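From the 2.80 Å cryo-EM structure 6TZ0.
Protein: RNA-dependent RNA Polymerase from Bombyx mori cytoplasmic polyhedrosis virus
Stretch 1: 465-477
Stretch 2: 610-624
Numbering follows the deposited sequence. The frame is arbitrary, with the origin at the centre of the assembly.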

# COMPACT_ATOMS: atom_id res chain seq x y z
N ARG A 465 -10.92 21.83 -5.04
CA ARG A 465 -10.21 20.62 -5.43
C ARG A 465 -10.65 19.40 -4.62
O ARG A 465 -10.82 18.30 -5.16
CB ARG A 465 -8.72 20.88 -5.30
CG ARG A 465 -7.84 19.70 -5.55
CD ARG A 465 -6.40 20.11 -5.68
NE ARG A 465 -5.82 20.74 -4.49
CZ ARG A 465 -5.24 20.09 -3.50
NH1 ARG A 465 -4.73 20.77 -2.48
NH2 ARG A 465 -5.15 18.77 -3.51
N ILE A 466 -10.91 19.61 -3.32
CA ILE A 466 -11.29 18.51 -2.44
C ILE A 466 -12.69 18.01 -2.78
O ILE A 466 -12.94 16.80 -2.86
CB ILE A 466 -11.21 18.99 -0.98
CG1 ILE A 466 -9.82 19.56 -0.67
CG2 ILE A 466 -11.56 17.87 -0.04
CD1 ILE A 466 -8.69 18.59 -0.85
N PHE A 467 -13.62 18.94 -3.02
CA PHE A 467 -14.98 18.53 -3.37
C PHE A 467 -15.03 17.94 -4.77
O PHE A 467 -15.87 17.09 -5.04
CB PHE A 467 -15.94 19.71 -3.26
CG PHE A 467 -15.89 20.41 -1.95
CD1 PHE A 467 -16.23 19.75 -0.78
CD2 PHE A 467 -15.59 21.76 -1.88
CE1 PHE A 467 -16.20 20.40 0.43
CE2 PHE A 467 -15.56 22.41 -0.68
CZ PHE A 467 -15.87 21.74 0.48
N LYS A 468 -14.14 18.39 -5.66
CA LYS A 468 -14.02 17.75 -6.96
C LYS A 468 -13.53 16.31 -6.83
O LYS A 468 -13.97 15.43 -7.56
CB LYS A 468 -13.08 18.57 -7.84
CG LYS A 468 -12.93 18.06 -9.25
CD LYS A 468 -12.06 18.98 -10.08
CE LYS A 468 -10.61 18.86 -9.66
NZ LYS A 468 -9.71 19.65 -10.55
N SER A 469 -12.63 16.06 -5.87
CA SER A 469 -12.16 14.70 -5.65
C SER A 469 -13.21 13.80 -5.02
O SER A 469 -13.17 12.59 -5.22
CB SER A 469 -10.95 14.69 -4.74
OG SER A 469 -11.31 15.07 -3.42
N LEU A 470 -14.15 14.37 -4.25
CA LEU A 470 -15.23 13.55 -3.70
C LEU A 470 -16.20 13.00 -4.74
O LEU A 470 -17.07 12.20 -4.39
CB LEU A 470 -16.03 14.34 -2.66
CG LEU A 470 -15.36 14.64 -1.33
CD1 LEU A 470 -16.25 15.53 -0.50
CD2 LEU A 470 -15.06 13.35 -0.61
N LYS A 471 -16.08 13.42 -6.00
CA LYS A 471 -16.95 12.97 -7.08
C LYS A 471 -16.38 11.76 -7.82
O LYS A 471 -17.14 11.02 -8.45
CB LYS A 471 -17.15 14.14 -8.04
CG LYS A 471 -18.28 14.03 -9.03
CD LYS A 471 -18.22 15.23 -9.95
CE LYS A 471 -18.53 16.51 -9.18
NZ LYS A 471 -18.57 17.71 -10.05
N ALA A 472 -15.06 11.55 -7.77
CA ALA A 472 -14.29 10.54 -8.47
C ALA A 472 -14.32 9.21 -7.74
O ALA A 472 -14.34 9.17 -6.50
CB ALA A 472 -12.84 11.00 -8.63
N PRO A 473 -14.31 8.08 -8.45
CA PRO A 473 -14.35 6.78 -7.78
C PRO A 473 -12.96 6.33 -7.34
O PRO A 473 -11.93 6.80 -7.82
CB PRO A 473 -14.89 5.85 -8.87
CG PRO A 473 -14.43 6.46 -10.13
CD PRO A 473 -14.47 7.95 -9.91
N ILE A 474 -12.96 5.39 -6.40
CA ILE A 474 -11.74 4.81 -5.86
C ILE A 474 -11.44 3.53 -6.64
O ILE A 474 -12.27 2.62 -6.69
CB ILE A 474 -11.86 4.53 -4.36
CG1 ILE A 474 -12.04 5.84 -3.59
CG2 ILE A 474 -10.65 3.78 -3.85
CD1 ILE A 474 -12.40 5.67 -2.15
N LYS A 475 -10.25 3.47 -7.23
CA LYS A 475 -9.92 2.38 -8.14
C LYS A 475 -9.51 1.13 -7.37
O LYS A 475 -9.12 1.18 -6.20
CB LYS A 475 -8.79 2.80 -9.08
CG LYS A 475 -9.12 4.02 -9.90
CD LYS A 475 -10.30 3.78 -10.82
CE LYS A 475 -9.93 2.86 -11.96
NZ LYS A 475 -11.06 2.67 -12.91
N LEU A 476 -9.60 -0.01 -8.05
CA LEU A 476 -9.27 -1.30 -7.48
C LEU A 476 -8.20 -1.96 -8.35
O LEU A 476 -8.31 -1.96 -9.58
CB LEU A 476 -10.52 -2.18 -7.39
CG LEU A 476 -10.53 -3.50 -6.61
CD1 LEU A 476 -11.92 -3.71 -6.05
CD2 LEU A 476 -10.15 -4.69 -7.47
N VAL A 477 -7.18 -2.52 -7.71
CA VAL A 477 -6.13 -3.24 -8.42
C VAL A 477 -5.73 -4.45 -7.58
O VAL A 477 -5.66 -4.38 -6.35
CB VAL A 477 -4.94 -2.30 -8.76
CG1 VAL A 477 -4.35 -1.65 -7.51
CG2 VAL A 477 -3.86 -3.03 -9.55
N ALA A 610 -11.22 17.37 10.31
CA ALA A 610 -12.67 17.30 10.49
C ALA A 610 -13.39 17.10 9.17
O ALA A 610 -14.38 16.37 9.10
CB ALA A 610 -13.16 18.57 11.18
N LEU A 611 -12.89 17.73 8.10
CA LEU A 611 -13.51 17.55 6.80
C LEU A 611 -13.26 16.15 6.25
O LEU A 611 -14.10 15.61 5.54
CB LEU A 611 -13.01 18.63 5.84
CG LEU A 611 -13.72 18.82 4.49
CD1 LEU A 611 -13.76 20.28 4.15
CD2 LEU A 611 -13.03 18.07 3.38
N GLU A 612 -12.11 15.56 6.57
CA GLU A 612 -11.89 14.18 6.17
C GLU A 612 -12.76 13.23 6.97
O GLU A 612 -13.36 12.31 6.40
CB GLU A 612 -10.41 13.82 6.31
CG GLU A 612 -10.03 12.48 5.71
CD GLU A 612 -10.14 11.34 6.69
OE1 GLU A 612 -9.92 11.57 7.90
OE2 GLU A 612 -10.50 10.22 6.27
N ALA A 613 -12.85 13.42 8.29
CA ALA A 613 -13.63 12.52 9.13
C ALA A 613 -15.12 12.63 8.88
O ALA A 613 -15.85 11.67 9.13
CB ALA A 613 -13.33 12.80 10.60
N ALA A 614 -15.61 13.77 8.39
CA ALA A 614 -17.03 13.93 8.15
C ALA A 614 -17.47 13.49 6.76
O ALA A 614 -18.68 13.36 6.53
CB ALA A 614 -17.43 15.39 8.37
N ASN A 615 -16.55 13.28 5.83
CA ASN A 615 -16.87 12.92 4.46
C ASN A 615 -16.12 11.64 4.12
O ASN A 615 -15.05 11.68 3.52
CB ASN A 615 -16.48 14.04 3.51
CG ASN A 615 -17.24 15.31 3.78
OD1 ASN A 615 -18.44 15.29 4.03
ND2 ASN A 615 -16.54 16.43 3.75
N SER A 616 -16.69 10.50 4.49
CA SER A 616 -15.99 9.23 4.41
C SER A 616 -16.70 8.31 3.43
O SER A 616 -17.89 8.00 3.61
CB SER A 616 -15.90 8.57 5.78
OG SER A 616 -17.19 8.24 6.25
N GLN A 617 -15.98 7.86 2.41
CA GLN A 617 -16.51 6.91 1.44
C GLN A 617 -15.40 5.94 1.09
O GLN A 617 -14.37 6.34 0.54
CB GLN A 617 -17.01 7.62 0.18
CG GLN A 617 -17.77 6.72 -0.74
CD GLN A 617 -19.12 6.35 -0.18
OE1 GLN A 617 -19.86 7.21 0.27
NE2 GLN A 617 -19.44 5.07 -0.19
N THR A 618 -15.62 4.66 1.39
CA THR A 618 -14.59 3.65 1.25
C THR A 618 -14.69 2.88 -0.07
O THR A 618 -13.65 2.50 -0.62
CB THR A 618 -14.68 2.67 2.43
OG1 THR A 618 -14.62 3.41 3.66
CG2 THR A 618 -13.54 1.68 2.44
N SER A 619 -15.90 2.75 -0.61
CA SER A 619 -16.26 1.74 -1.60
C SER A 619 -15.45 1.84 -2.88
O SER A 619 -15.52 2.83 -3.61
CB SER A 619 -17.74 1.84 -1.93
OG SER A 619 -18.53 1.58 -0.79
N THR A 620 -14.66 0.80 -3.15
CA THR A 620 -13.86 0.73 -4.35
C THR A 620 -14.72 0.32 -5.54
O THR A 620 -15.66 -0.47 -5.41
CB THR A 620 -12.72 -0.26 -4.18
OG1 THR A 620 -13.26 -1.55 -3.89
CG2 THR A 620 -11.83 0.16 -3.04
N SER A 621 -14.38 0.86 -6.70
CA SER A 621 -15.07 0.57 -7.94
C SER A 621 -14.12 -0.15 -8.87
O SER A 621 -13.02 0.34 -9.15
CB SER A 621 -15.59 1.86 -8.58
OG SER A 621 -16.24 1.57 -9.81
N TYR A 622 -14.52 -1.33 -9.34
CA TYR A 622 -13.74 -2.10 -10.30
C TYR A 622 -14.44 -2.10 -11.64
O TYR A 622 -15.66 -2.26 -11.71
CB TYR A 622 -13.51 -3.53 -9.81
CG TYR A 622 -12.78 -4.35 -10.83
CD1 TYR A 622 -11.45 -4.10 -11.14
CD2 TYR A 622 -13.42 -5.38 -11.50
CE1 TYR A 622 -10.79 -4.84 -12.09
CE2 TYR A 622 -12.77 -6.13 -12.44
CZ TYR A 622 -11.45 -5.85 -12.74
OH TYR A 622 -10.79 -6.61 -13.68
N GLU A 623 -13.67 -1.91 -12.71
CA GLU A 623 -14.20 -1.91 -14.07
C GLU A 623 -13.98 -3.29 -14.67
O GLU A 623 -12.85 -3.66 -15.01
CB GLU A 623 -13.51 -0.84 -14.91
CG GLU A 623 -14.02 -0.78 -16.33
CD GLU A 623 -13.35 0.31 -17.14
OE1 GLU A 623 -12.47 1.00 -16.59
OE2 GLU A 623 -13.72 0.49 -18.32
N SER A 624 -15.06 -4.05 -14.82
CA SER A 624 -14.97 -5.43 -15.28
C SER A 624 -15.33 -5.55 -16.75
O SER A 624 -16.14 -4.79 -17.28
CB SER A 624 -15.89 -6.32 -14.45
OG SER A 624 -17.24 -5.97 -14.64

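The two stretches run from helix to strand, and their contact changes character along the way: widely spaced and apolar at the helical end, closer at the strands, where backbone and side chains both take part. Between the helices the backbones stand well apart, with 9.6 Å from Ile466 CA to Leu611 CA, so side chains must span the gap. Leu611 is the bump here. Its CD2 methyl lies 3.7 Å from Ile466 CG2, while its CD1 lies 4.5 Å from Phe467 CE1, oblique to the ring. One forked leucine thus touches two neighbours on the facing helix, a branch to each. Leu470 follows, laying CD1 4.3 Å from Asn615 CB, so that even a polar residue offers its aliphatic carbon to the packing.

The chains then close in. Ile474 is the best-covered residue of the contact, and its long m,t side chain fills a hollow lined by backbone carbonyls: CD1 sits 3.4 Å from Gln617 O and 3.7 Å from Thr618 O. Its other branch meets a second methyl, CG2 of Ile474 lying 3.9 Å from CG2 of Thr620. The backbone of the same residue supplies the one hydrogen bond across the contact, Ser621 N to Ile474 O, 2.7 Å and almost perfectly straight at 178°. The strand axes diverge by 59°, and the bond lies where the two backbones come close; by Leu476 N and Ser621 O the separation is 3.6 Å.

Farther along, Leu476 points toward stretch 2 and wedges between alternate residues, CD1 3.3 Å from Thr620 OG1 and CD2 3.9 Å from Tyr622 CD1. At the margin, Lys475 NZ and Glu623 OE1 remain 4.3 Å apart, beyond a salt bridge. Branched side chains fill the contact at both ends; where the backbones come close, one straight hydrogen bond joins them.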